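Local coordinates for penicillin-binding protein PbpB (Mycobacterium tuberculosis, PDB 6KGH), which makes cross-linked peptidoglycan from lipid intermediates for the mycobacterial cell wall and binds penicillin, at residues 352-357 and 389-394; 408-413 and 426-431; 220-225 and 512-517; 264-269 and 493-498; 346-351 and 431-436. All coordinates share one frame; numbering follows the deposited sequence.

All five contacts belong to the penicillin-binding transpeptidase domain. Contacts 3 and 4 share its antiparallel sheet, where strands 509-516 and 493-502 are neighbours, and their centres lie about 9 Å apart; contact 4 brings in the loop carrying S269, the likely acyl-ester serine. Contact 1 joins loop 352-357 to the start of helix 390-401, which packs on this sheet; its centre is about 14 Å from that of contact 3 and about 16 Å from that of contact 4. Contacts 2 and 5, centres about 15 Å apart, share I431; contacts 2 and 4, centres about 26 Å apart, flank the chain's centre. Along the chain contact 3 encloses 4, 4 encloses 5, and 5 encloses 1 and 2 in series, so distant sequence closes one domain.

Contact 1. Residues 352-357 and 389-394; sequences QRTGVG and TLLQMT. With NA (sodium ion), chain E.
The amide of Q392 reaches across to the backbone of Q352, and this is the one direct hydrogen bond between 352-357 and 389-394. Its NE2 donates to Q352 O over 2.8 Å with an N-H...O angle of 145°. The acceptor lies nearly in the amide plane of Q392, whereas NE2 stands above the carbonyl plane of Q352, 57° out of it. NE2 is also bonded to A363 O.

The other end of the amide serves the helix start and a metal. Q392 OE1 accepts from T389 N at 3.0 Å, while T389 OG1 accepts from Q392 N at 3.1 Å; the reciprocal pair is a capping box at the beginning of helix 390-401. Q392 OE1 also lies 2.9 Å from the sodium ion. With partners at both amide ends, the rotation of the group is well determined.

Van der Waals contact is concentrated on one methyl group. L391 holds CG anti to its own backbone nitrogen (chi1 -178°), and its CD2 comes 3.7 Å from V356 CB, the apolar partner, with the hydroxyl oxygen T354 OG1 beside it at the same distance. That hydroxyl is bonded to E361, and it also receives a weak bond from V356 N at 3.1 Å within the turn.

The loop 352-357 thus lies along one flank of helix 390-401. V356 and L391 continue onto strand 233-238 through V233 and M236, L391 and T354 both touch P409, and L390 and T394 turn to strand 221-227.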
# COMPACT_ATOMS: atom_id res chain seq x y z
N GLN A 352 -11.21 8.13 2.07
CA GLN A 352 -11.68 8.56 0.77
C GLN A 352 -11.09 7.62 -0.28
O GLN A 352 -9.90 7.27 -0.20
CB GLN A 352 -11.26 10.05 0.49
CG GLN A 352 -11.41 10.99 1.74
CD GLN A 352 -10.33 12.10 1.87
OE1 GLN A 352 -10.27 13.01 1.04
NE2 GLN A 352 -9.49 12.02 2.92
N ARG A 353 -11.91 7.20 -1.24
CA ARG A 353 -11.36 6.45 -2.37
C ARG A 353 -10.29 7.29 -3.04
O ARG A 353 -10.40 8.52 -3.11
CB ARG A 353 -12.46 6.10 -3.37
CG ARG A 353 -13.42 5.04 -2.88
CD ARG A 353 -14.47 4.69 -3.92
NE ARG A 353 -15.32 3.63 -3.38
CZ ARG A 353 -16.44 3.84 -2.70
NH1 ARG A 353 -16.86 5.08 -2.47
NH2 ARG A 353 -17.13 2.81 -2.23
N THR A 354 -9.24 6.63 -3.53
CA THR A 354 -8.19 7.34 -4.24
C THR A 354 -8.62 7.74 -5.65
O THR A 354 -8.01 8.64 -6.22
CB THR A 354 -6.94 6.47 -4.36
OG1 THR A 354 -7.27 5.33 -5.17
CG2 THR A 354 -6.42 5.98 -3.00
N GLY A 355 -9.60 7.06 -6.24
CA GLY A 355 -9.88 7.23 -7.66
C GLY A 355 -8.87 6.53 -8.56
O GLY A 355 -8.68 6.94 -9.70
N VAL A 356 -8.24 5.46 -8.07
CA VAL A 356 -7.15 4.82 -8.80
C VAL A 356 -7.57 4.28 -10.17
O VAL A 356 -6.73 4.10 -11.05
CB VAL A 356 -6.54 3.68 -7.94
CG1 VAL A 356 -7.58 2.58 -7.72
CG2 VAL A 356 -5.28 3.11 -8.58
N GLY A 357 -8.86 3.99 -10.36
CA GLY A 357 -9.34 3.44 -11.62
C GLY A 357 -9.56 1.94 -11.63
O GLY A 357 -9.45 1.32 -12.70
N THR A 389 -7.33 0.77 3.15
CA THR A 389 -6.83 -0.23 2.23
C THR A 389 -5.31 -0.18 2.17
O THR A 389 -4.67 0.79 2.60
CB THR A 389 -7.41 -0.02 0.83
OG1 THR A 389 -6.96 1.24 0.33
CG2 THR A 389 -8.95 -0.02 0.86
N LEU A 390 -4.72 -1.24 1.62
CA LEU A 390 -3.28 -1.25 1.38
C LEU A 390 -2.87 -0.10 0.48
O LEU A 390 -1.79 0.48 0.65
CB LEU A 390 -2.86 -2.59 0.76
CG LEU A 390 -1.34 -2.77 0.59
CD1 LEU A 390 -0.63 -2.59 1.94
CD2 LEU A 390 -0.98 -4.13 -0.02
N LEU A 391 -3.69 0.22 -0.52
CA LEU A 391 -3.35 1.30 -1.45
C LEU A 391 -3.35 2.65 -0.73
O LEU A 391 -2.42 3.46 -0.91
CB LEU A 391 -4.33 1.32 -2.62
CG LEU A 391 -4.05 2.38 -3.70
CD1 LEU A 391 -2.70 2.17 -4.38
CD2 LEU A 391 -5.17 2.32 -4.73
N GLN A 392 -4.38 2.91 0.08
CA GLN A 392 -4.40 4.13 0.88
C GLN A 392 -3.19 4.21 1.80
O GLN A 392 -2.58 5.28 1.94
CB GLN A 392 -5.68 4.20 1.72
CG GLN A 392 -6.96 4.41 0.95
CD GLN A 392 -8.17 4.40 1.86
OE1 GLN A 392 -8.24 3.60 2.79
NE2 GLN A 392 -9.11 5.32 1.63
N MET A 393 -2.85 3.09 2.45
CA MET A 393 -1.69 3.05 3.34
C MET A 393 -0.43 3.41 2.58
O MET A 393 0.35 4.27 3.00
CB MET A 393 -1.56 1.65 3.97
CG MET A 393 -0.38 1.50 4.95
SD MET A 393 -0.07 -0.22 5.40
CE MET A 393 1.19 -0.69 4.25
N THR A 394 -0.22 2.76 1.43
CA THR A 394 0.95 3.05 0.61
C THR A 394 0.92 4.48 0.06
O THR A 394 1.97 5.12 -0.05
CB THR A 394 1.05 2.02 -0.52
OG1 THR A 394 0.85 0.72 0.03
CG2 THR A 394 2.42 2.05 -1.18
NA NA E . -8.94 5.28 5.00

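Contact 2. Residues 408-413 and 426-431; sequences PPRIIK and PRPDDI
P408 O and R427 NH2 are joined by one water, which donates to the carbonyl at 2.7 Å and accepts from the guanidinium at 2.6 Å. The water lies at the edge of the R427 group, in its plane. P428 CD covers a face of the same guanidinium from within the segment, and R427 NH1 is bonded to T230 O.

The second arginine meets the proline by a face. R410 bends at chi2 (-67°), which folds its guanidinium back beside P428, whose CB sits 3.5 Å from R410 NH2, over the rim of the group. R410 NH1 donates to P409 O at 2.9 Å and also reaches T354 O, so the group is held from two carbonyls. The two guanidinium planes stand 77° apart, and R427 NH2 meets the aliphatic CG of R410 at 3.6 Å.

Farther along, the P408 ring packs on I431, CG to CD1 3.8 Å, while P408 CD lies 3.5 Å from D429 O.

This surface contact lays the connection from strand 422-424 to strand 431-432 over the approach to strand 412-416. R410 is backbone-bonded to V233 of strand 233-238, and I431 touches R406 of strand 405-406.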
# COMPACT_ATOMS: atom_id res chain seq x y z
N PRO A 408 -2.53 11.13 -5.73
CA PRO A 408 -3.38 9.94 -5.68
C PRO A 408 -2.93 8.92 -6.71
O PRO A 408 -2.59 9.27 -7.85
CB PRO A 408 -4.77 10.49 -6.01
CG PRO A 408 -4.71 11.93 -5.55
CD PRO A 408 -3.32 12.37 -5.90
N PRO A 409 -2.84 7.65 -6.32
CA PRO A 409 -2.31 6.65 -7.25
C PRO A 409 -3.27 6.41 -8.40
O PRO A 409 -4.48 6.57 -8.25
CB PRO A 409 -2.16 5.40 -6.36
CG PRO A 409 -3.11 5.64 -5.23
CD PRO A 409 -3.14 7.11 -5.00
N ARG A 410 -2.70 6.05 -9.56
CA ARG A 410 -3.44 5.74 -10.78
C ARG A 410 -2.84 4.49 -11.41
O ARG A 410 -1.61 4.32 -11.39
CB ARG A 410 -3.37 6.91 -11.81
CG ARG A 410 -4.08 8.18 -11.37
CD ARG A 410 -5.56 7.93 -11.30
NE ARG A 410 -6.37 9.10 -10.95
CZ ARG A 410 -6.74 9.44 -9.72
NH1 ARG A 410 -6.40 8.71 -8.65
NH2 ARG A 410 -7.51 10.51 -9.55
N ILE A 411 -3.69 3.63 -11.99
CA ILE A 411 -3.21 2.42 -12.66
C ILE A 411 -3.43 2.44 -14.16
O ILE A 411 -2.81 1.64 -14.88
CB ILE A 411 -3.84 1.14 -12.04
CG1 ILE A 411 -3.00 -0.10 -12.40
CG2 ILE A 411 -5.29 0.93 -12.50
CD1 ILE A 411 -3.15 -1.24 -11.39
N ILE A 412 -4.25 3.36 -14.68
CA ILE A 412 -4.46 3.49 -16.11
C ILE A 412 -3.53 4.60 -16.62
O ILE A 412 -3.71 5.77 -16.28
CB ILE A 412 -5.92 3.79 -16.43
CG1 ILE A 412 -6.78 2.61 -15.95
CG2 ILE A 412 -6.07 3.92 -17.92
CD1 ILE A 412 -8.26 2.89 -15.91
N LYS A 413 -2.54 4.23 -17.43
CA LYS A 413 -1.60 5.23 -17.92
C LYS A 413 -2.11 5.94 -19.18
O LYS A 413 -1.96 7.16 -19.31
CB LYS A 413 -0.24 4.59 -18.22
CG LYS A 413 0.86 5.63 -18.45
CD LYS A 413 2.24 5.00 -18.50
CE LYS A 413 3.33 6.08 -18.64
NZ LYS A 413 3.27 7.13 -17.57
N PRO A 426 -5.32 11.80 -17.81
CA PRO A 426 -5.02 13.05 -17.11
C PRO A 426 -4.48 12.78 -15.71
O PRO A 426 -4.98 11.93 -14.98
CB PRO A 426 -6.37 13.76 -17.05
CG PRO A 426 -7.37 12.66 -17.09
CD PRO A 426 -6.77 11.60 -17.98
N ARG A 427 -3.43 13.52 -15.35
CA ARG A 427 -2.81 13.37 -14.03
C ARG A 427 -3.73 13.94 -12.95
O ARG A 427 -4.37 14.97 -13.17
CB ARG A 427 -1.45 14.09 -14.02
CG ARG A 427 -0.41 13.43 -14.95
CD ARG A 427 0.51 12.47 -14.12
NE ARG A 427 -0.23 11.29 -13.69
CZ ARG A 427 -0.10 10.70 -12.50
NH1 ARG A 427 0.73 11.17 -11.57
NH2 ARG A 427 -0.85 9.64 -12.23
N PRO A 428 -3.83 13.30 -11.79
CA PRO A 428 -4.69 13.83 -10.72
C PRO A 428 -4.10 15.10 -10.10
O PRO A 428 -2.90 15.36 -10.19
CB PRO A 428 -4.73 12.69 -9.70
CG PRO A 428 -3.37 12.04 -9.86
CD PRO A 428 -3.08 12.10 -11.35
N ASP A 429 -4.96 15.86 -9.44
CA ASP A 429 -4.52 17.04 -8.69
C ASP A 429 -3.68 16.64 -7.47
O ASP A 429 -4.04 15.71 -6.74
CB ASP A 429 -5.72 17.86 -8.23
CG ASP A 429 -6.28 18.78 -9.32
OD1 ASP A 429 -5.49 19.32 -10.12
OD2 ASP A 429 -7.52 18.94 -9.37
N ASP A 430 -2.58 17.38 -7.27
CA ASP A 430 -1.70 17.33 -6.10
C ASP A 430 -2.44 17.66 -4.81
O ASP A 430 -3.38 18.46 -4.80
CB ASP A 430 -0.56 18.36 -6.26
CG ASP A 430 0.53 17.90 -7.21
OD1 ASP A 430 0.39 16.81 -7.80
OD2 ASP A 430 1.52 18.64 -7.39
N ILE A 431 -1.97 17.09 -3.70
CA ILE A 431 -2.39 17.49 -2.36
C ILE A 431 -1.14 17.74 -1.52
O ILE A 431 -0.39 16.79 -1.23
CB ILE A 431 -3.29 16.45 -1.67
CG1 ILE A 431 -4.57 16.20 -2.47
CG2 ILE A 431 -3.67 16.94 -0.28
CD1 ILE A 431 -4.58 14.87 -3.18
O HOH W 1 -0.82 8.59 -9.84

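Contact 3. Residues 220-225 and 512-517; sequences NVSAVV and GIMLDN
V221 faces L515 as a non-hydrogen-bonded antiparallel pair, the two side chains lying side by side and pointing the same way. From the V221 backbone outward, CB lies 4.0 Å from M514 O. CG1, anti to the V221 backbone nitrogen (chi1 177°), then meets L515 CD1 at 3.7 Å and M514 O at the same separation. The other branch, CG2, comes 4.1 Å from L515 CD1, so that one leucine methyl touches both valine methyls.

The strand axes run at 174°, and backbone bonds fix the register. S222 pairs with M514 and V224 with G512 through two bonds each, and D516 N donates to N220 O in addition. Between the pairs A223 CA stands 3.1 Å from G512 O, a CA-H...O contact. A water donates to M514 O at 3.3 Å and is hydrogen-bonded to S222 OG at 2.9 Å.

These are adjacent inner strands of the antiparallel transpeptidase sheet: 221-227 has 233-238 as its other neighbour, and 509-516 has 493-502. V221 and A223 pack on helix 199-216, whereas S222 and V224, on the opposite face, pack on helix 390-401.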
# COMPACT_ATOMS: atom_id res chain seq x y z
N ASN A 220 -3.46 -14.43 4.17
CA ASN A 220 -3.28 -13.81 2.86
C ASN A 220 -2.21 -12.74 2.99
O ASN A 220 -1.90 -12.27 4.09
CB ASN A 220 -4.59 -13.23 2.31
CG ASN A 220 -5.37 -12.44 3.33
OD1 ASN A 220 -6.28 -12.97 4.00
ND2 ASN A 220 -5.01 -11.18 3.48
N VAL A 221 -1.61 -12.40 1.85
CA VAL A 221 -0.55 -11.40 1.80
C VAL A 221 -0.83 -10.55 0.57
O VAL A 221 -1.35 -11.04 -0.44
CB VAL A 221 0.86 -12.04 1.73
CG1 VAL A 221 2.00 -10.96 1.60
CG2 VAL A 221 1.13 -12.93 2.97
N SER A 222 -0.50 -9.25 0.66
CA SER A 222 -0.64 -8.35 -0.47
C SER A 222 0.46 -7.31 -0.39
O SER A 222 1.04 -7.06 0.67
CB SER A 222 -2.03 -7.69 -0.49
OG SER A 222 -2.36 -7.17 0.78
N ALA A 223 0.76 -6.71 -1.54
CA ALA A 223 1.81 -5.71 -1.64
C ALA A 223 1.47 -4.75 -2.77
O ALA A 223 0.84 -5.14 -3.76
CB ALA A 223 3.21 -6.33 -1.84
N VAL A 224 1.89 -3.50 -2.61
CA VAL A 224 1.71 -2.44 -3.60
C VAL A 224 3.04 -1.72 -3.74
O VAL A 224 3.69 -1.40 -2.74
CB VAL A 224 0.60 -1.44 -3.19
CG1 VAL A 224 0.61 -0.22 -4.14
CG2 VAL A 224 -0.79 -2.13 -3.21
N VAL A 225 3.45 -1.48 -4.98
CA VAL A 225 4.62 -0.67 -5.27
C VAL A 225 4.16 0.55 -6.07
O VAL A 225 3.58 0.40 -7.15
CB VAL A 225 5.70 -1.45 -6.03
CG1 VAL A 225 6.89 -0.53 -6.31
CG2 VAL A 225 6.17 -2.73 -5.25
N GLY A 512 4.30 -0.94 0.06
CA GLY A 512 3.42 -1.27 1.17
C GLY A 512 3.03 -2.73 1.16
O GLY A 512 2.67 -3.27 0.11
N ILE A 513 3.05 -3.34 2.33
CA ILE A 513 2.86 -4.78 2.52
C ILE A 513 1.88 -4.99 3.66
O ILE A 513 1.97 -4.32 4.69
CB ILE A 513 4.20 -5.48 2.86
CG1 ILE A 513 5.18 -5.37 1.69
CG2 ILE A 513 3.97 -6.93 3.26
CD1 ILE A 513 6.64 -5.50 2.10
N MET A 514 0.97 -5.95 3.50
CA MET A 514 0.16 -6.40 4.63
C MET A 514 0.16 -7.92 4.68
O MET A 514 0.01 -8.58 3.65
CB MET A 514 -1.28 -5.86 4.54
CG MET A 514 -2.11 -6.22 5.79
SD MET A 514 -2.94 -7.84 5.70
CE MET A 514 -4.39 -7.47 4.71
N LEU A 515 0.34 -8.46 5.90
CA LEU A 515 0.22 -9.89 6.20
C LEU A 515 -0.95 -10.09 7.15
O LEU A 515 -1.02 -9.44 8.19
CB LEU A 515 1.49 -10.42 6.89
CG LEU A 515 2.77 -10.79 6.15
CD1 LEU A 515 3.03 -9.88 5.02
CD2 LEU A 515 3.98 -10.79 7.12
N ASP A 516 -1.86 -10.99 6.79
CA ASP A 516 -3.03 -11.25 7.62
C ASP A 516 -2.70 -12.35 8.62
O ASP A 516 -2.75 -13.54 8.29
CB ASP A 516 -4.22 -11.62 6.74
CG ASP A 516 -5.48 -11.92 7.54
OD1 ASP A 516 -5.44 -12.01 8.80
OD2 ASP A 516 -6.53 -12.06 6.89
N ASN A 517 -2.37 -11.96 9.84
CA ASN A 517 -2.12 -12.88 10.95
C ASN A 517 -1.07 -13.95 10.62
O ASN A 517 -1.37 -15.14 10.65
CB ASN A 517 -3.42 -13.53 11.41
CG ASN A 517 -3.29 -14.09 12.82
OD1 ASN A 517 -2.69 -13.46 13.70
ND2 ASN A 517 -3.85 -15.26 13.04
O HOH W 2 -2.97 -9.37 2.61

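Contact 4. Residues 264-269 and 493-498; sequences PFEPGS and VYWITF
F265 sets its CB over the face of the W495 indole, 3.4 Å from the centroid of the five-membered ring and 10° off the normal, a CH-pi contact. The loop it belongs to leads into S269, which opens the SXXK motif of the penicillin-binding transpeptidases and is, by similarity, the acyl-ester nucleophile; W495 stands on strand 493-502 of the neighbouring sheet.

F265 CG sits between its own backbone nitrogen and carbonyl carbon (chi1 53°), and the phenyl and indole planes meet obliquely at 40°, with the centroids of the phenyl and the five-membered ring 5.4 Å apart. The phenyl continues to T497, where F265 CE1 is 3.8 Å from CG2.

E266 extends the cover over the same indole face as F265 CB. Its backbone N lies 3.5 Å from W495 CZ3, displaced toward the rim, and its CB is 3.7 Å from that carbon. The E266 carboxylate is engaged away from the indole, with OE1 bonded to Y489 OH and G385 N.

S269 OG itself is bonded to T478 N of strand 473-483. Between loop and strand one water donates to P267 O and to W495 O and is hydrogen-bonded to T497 OG1, each at 2.8 Å.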
# COMPACT_ATOMS: atom_id res chain seq x y z
N PRO A 264 -10.35 -3.18 3.44
CA PRO A 264 -9.62 -2.35 4.40
C PRO A 264 -9.33 -3.11 5.68
O PRO A 264 -9.96 -4.12 6.00
CB PRO A 264 -10.56 -1.16 4.65
CG PRO A 264 -11.95 -1.74 4.39
CD PRO A 264 -11.75 -2.74 3.27
N PHE A 265 -8.35 -2.60 6.42
CA PHE A 265 -7.95 -3.17 7.70
C PHE A 265 -7.57 -2.02 8.63
O PHE A 265 -7.28 -0.92 8.17
CB PHE A 265 -6.77 -4.14 7.52
CG PHE A 265 -5.60 -3.51 6.78
CD1 PHE A 265 -4.68 -2.73 7.46
CD2 PHE A 265 -5.46 -3.66 5.41
CE1 PHE A 265 -3.61 -2.12 6.79
CE2 PHE A 265 -4.38 -3.04 4.72
CZ PHE A 265 -3.46 -2.29 5.42
N GLU A 266 -7.56 -2.29 9.95
CA GLU A 266 -7.08 -1.27 10.88
C GLU A 266 -5.57 -1.19 10.76
O GLU A 266 -4.91 -2.23 10.76
CB GLU A 266 -7.49 -1.58 12.34
CG GLU A 266 -9.01 -1.72 12.54
CD GLU A 266 -9.48 -1.26 13.91
OE1 GLU A 266 -8.64 -0.98 14.79
OE2 GLU A 266 -10.69 -1.14 14.11
N PRO A 267 -4.99 0.01 10.63
CA PRO A 267 -3.54 0.09 10.38
C PRO A 267 -2.69 -0.22 11.61
O PRO A 267 -1.57 -0.70 11.46
CB PRO A 267 -3.35 1.55 9.92
CG PRO A 267 -4.44 2.32 10.67
CD PRO A 267 -5.63 1.33 10.66
N GLY A 268 -3.19 0.06 12.81
CA GLY A 268 -2.32 -0.09 13.97
C GLY A 268 -1.14 0.87 13.84
O GLY A 268 -1.28 1.98 13.33
N SER A 269 0.04 0.40 14.25
CA SER A 269 1.18 1.32 14.36
C SER A 269 1.73 1.78 13.00
O SER A 269 2.55 2.71 13.00
CB SER A 269 2.28 0.67 15.21
OG SER A 269 2.61 -0.61 14.73
N VAL A 493 -4.52 -12.00 17.30
CA VAL A 493 -4.73 -12.02 15.86
C VAL A 493 -4.46 -10.62 15.32
O VAL A 493 -5.09 -9.66 15.76
CB VAL A 493 -6.16 -12.48 15.50
CG1 VAL A 493 -6.29 -12.61 13.98
CG2 VAL A 493 -6.49 -13.79 16.23
N TYR A 494 -3.54 -10.52 14.35
CA TYR A 494 -3.00 -9.23 13.91
C TYR A 494 -3.00 -9.07 12.40
O TYR A 494 -2.78 -10.02 11.64
CB TYR A 494 -1.55 -9.04 14.39
CG TYR A 494 -1.37 -9.07 15.89
CD1 TYR A 494 -1.58 -7.93 16.65
CD2 TYR A 494 -1.00 -10.24 16.54
CE1 TYR A 494 -1.42 -7.95 18.04
CE2 TYR A 494 -0.84 -10.27 17.93
CZ TYR A 494 -1.06 -9.12 18.66
OH TYR A 494 -0.90 -9.13 20.03
N TRP A 495 -3.21 -7.83 11.96
CA TRP A 495 -2.73 -7.39 10.66
C TRP A 495 -1.30 -6.88 10.85
O TRP A 495 -1.08 -5.96 11.64
CB TRP A 495 -3.59 -6.27 10.07
CG TRP A 495 -4.98 -6.66 9.67
CD1 TRP A 495 -5.36 -7.46 8.62
CD2 TRP A 495 -6.19 -6.24 10.30
NE1 TRP A 495 -6.73 -7.57 8.57
CE2 TRP A 495 -7.26 -6.82 9.59
CE3 TRP A 495 -6.47 -5.43 11.41
CZ2 TRP A 495 -8.60 -6.62 9.95
CZ3 TRP A 495 -7.78 -5.22 11.76
CH2 TRP A 495 -8.84 -5.81 11.04
N ILE A 496 -0.35 -7.48 10.14
CA ILE A 496 1.05 -7.06 10.16
C ILE A 496 1.32 -6.31 8.86
O ILE A 496 0.94 -6.78 7.78
CB ILE A 496 2.00 -8.26 10.31
CG1 ILE A 496 1.64 -9.05 11.58
CG2 ILE A 496 3.45 -7.79 10.33
CD1 ILE A 496 1.83 -8.29 12.88
N THR A 497 1.97 -5.15 8.96
CA THR A 497 2.22 -4.31 7.80
C THR A 497 3.66 -3.81 7.80
O THR A 497 4.34 -3.79 8.83
CB THR A 497 1.29 -3.08 7.74
OG1 THR A 497 1.34 -2.39 8.99
CG2 THR A 497 -0.15 -3.49 7.42
N PHE A 498 4.10 -3.41 6.61
CA PHE A 498 5.30 -2.61 6.45
C PHE A 498 5.08 -1.64 5.31
O PHE A 498 4.55 -2.02 4.26
CB PHE A 498 6.56 -3.45 6.18
CG PHE A 498 7.84 -2.67 6.44
CD1 PHE A 498 8.37 -1.84 5.47
CD2 PHE A 498 8.47 -2.74 7.67
CE1 PHE A 498 9.55 -1.10 5.72
CE2 PHE A 498 9.63 -2.01 7.92
CZ PHE A 498 10.16 -1.18 6.94
O HOH W 3 -0.47 -3.27 11.00

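Contact 5. Residues 346-351 and 431-436; sequences RKFGLG and IRVVSA
K347 lies along the backbone of R432 and V433 with the aliphatic part of its side chain. Its CD is 3.8 Å from R432 O and its CE 3.3 Å from V433 O. The chain bends at chi3 and chi4, and NZ turns to a salt bridge with D343, one helical turn earlier, so the charge is met within its own helix. The K347 carbonyl also faces the other segment: its O has V433 CG2 at 3.4 Å and I431 CG2 at 3.7 Å, and accepts a hydrogen bond from R406 NE.

F348 follows, with V433 CG1 centred over one face of its ring, 3.7 Å from the centroid and 8° off the normal. The side chains of F348 and V433 cross at about a right angle. This CH-pi contact depends on the valine rotamer: CG1 stands anti to the V433 backbone nitrogen (chi1 178°), which places this methyl on the ring while CG2 goes to the lysine carbonyl. The phenyl also touches V274 and S277 of helix 272-281 and M396 and A399 of helix 390-401.

At G349 the chain leaves helix 338-347 by a Schellman motif, with phi at 89° and G349 N bonded to R346 O over 2.9 Å. The segment facing it, 431-436, runs from the short strand paired with 405-406 toward helix 436-446, where S435 is the N-cap, its OG bonded to T438 N.

Within the second segment R432 NH1 donates to a lone pair of V434 O at 2.9 Å, in the carbonyl plane.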
# COMPACT_ATOMS: atom_id res chain seq x y z
N ARG A 346 -7.16 13.58 7.05
CA ARG A 346 -7.89 13.83 5.81
C ARG A 346 -6.96 14.23 4.68
O ARG A 346 -7.14 13.79 3.54
CB ARG A 346 -8.93 14.93 6.01
CG ARG A 346 -9.90 14.65 7.11
CD ARG A 346 -10.65 13.32 6.84
NE ARG A 346 -11.48 13.41 5.64
CZ ARG A 346 -12.44 12.54 5.29
NH1 ARG A 346 -12.74 11.47 6.03
NH2 ARG A 346 -13.13 12.74 4.17
N LYS A 347 -5.95 15.06 4.98
CA LYS A 347 -5.01 15.44 3.93
C LYS A 347 -4.26 14.22 3.39
O LYS A 347 -3.96 14.16 2.19
CB LYS A 347 -4.00 16.49 4.43
CG LYS A 347 -4.57 17.91 4.59
CD LYS A 347 -3.48 18.99 4.75
CE LYS A 347 -2.58 18.77 5.99
NZ LYS A 347 -3.11 19.33 7.31
N PHE A 348 -3.95 13.25 4.26
CA PHE A 348 -3.30 12.01 3.83
C PHE A 348 -4.23 11.12 3.01
O PHE A 348 -3.78 10.07 2.53
CB PHE A 348 -2.77 11.23 5.05
CG PHE A 348 -1.35 11.60 5.46
CD1 PHE A 348 -0.27 11.26 4.66
CD2 PHE A 348 -1.11 12.25 6.66
CE1 PHE A 348 1.06 11.59 5.05
CE2 PHE A 348 0.20 12.58 7.06
CZ PHE A 348 1.28 12.24 6.24
N GLY A 349 -5.50 11.49 2.81
CA GLY A 349 -6.39 10.75 1.92
C GLY A 349 -7.17 9.62 2.56
O GLY A 349 -7.84 8.86 1.84
N LEU A 350 -7.12 9.48 3.88
CA LEU A 350 -7.75 8.36 4.56
C LEU A 350 -9.26 8.53 4.58
O LEU A 350 -9.78 9.65 4.69
CB LEU A 350 -7.23 8.24 5.98
CG LEU A 350 -5.72 7.99 6.05
CD1 LEU A 350 -5.32 7.74 7.51
CD2 LEU A 350 -5.31 6.83 5.16
N GLY A 351 -9.97 7.40 4.48
CA GLY A 351 -11.42 7.51 4.44
C GLY A 351 -12.01 7.97 3.11
O GLY A 351 -13.23 8.18 3.03
N ILE A 431 -1.97 17.09 -3.70
CA ILE A 431 -2.39 17.49 -2.36
C ILE A 431 -1.14 17.74 -1.52
O ILE A 431 -0.39 16.79 -1.23
CB ILE A 431 -3.29 16.45 -1.67
CG1 ILE A 431 -4.57 16.20 -2.47
CG2 ILE A 431 -3.67 16.94 -0.28
CD1 ILE A 431 -4.58 14.87 -3.18
N ARG A 432 -0.92 18.99 -1.14
CA ARG A 432 0.15 19.36 -0.22
C ARG A 432 -0.27 18.91 1.17
O ARG A 432 -1.21 19.46 1.75
CB ARG A 432 0.40 20.86 -0.29
CG ARG A 432 1.22 21.48 0.88
CD ARG A 432 2.71 21.15 0.85
NE ARG A 432 3.39 21.51 -0.39
CZ ARG A 432 4.59 21.07 -0.74
NH1 ARG A 432 5.25 20.22 0.06
NH2 ARG A 432 5.14 21.43 -1.90
N VAL A 433 0.42 17.91 1.71
CA VAL A 433 0.14 17.41 3.05
C VAL A 433 1.06 18.04 4.09
O VAL A 433 0.61 18.50 5.15
CB VAL A 433 0.25 15.87 3.07
CG1 VAL A 433 0.02 15.33 4.48
CG2 VAL A 433 -0.74 15.25 2.06
N VAL A 434 2.37 18.05 3.84
CA VAL A 434 3.34 18.72 4.70
C VAL A 434 4.34 19.42 3.80
O VAL A 434 4.38 19.18 2.59
CB VAL A 434 4.08 17.76 5.66
CG1 VAL A 434 3.13 17.15 6.68
CG2 VAL A 434 4.85 16.70 4.85
N SER A 435 5.17 20.27 4.41
CA SER A 435 6.18 20.95 3.62
C SER A 435 7.24 19.95 3.18
O SER A 435 7.34 18.84 3.71
CB SER A 435 6.83 22.09 4.42
OG SER A 435 7.67 21.56 5.44
N ALA A 436 8.06 20.38 2.21
CA ALA A 436 9.17 19.54 1.77
C ALA A 436 10.16 19.31 2.91
O ALA A 436 10.68 18.20 3.07
CB ALA A 436 9.88 20.15 0.56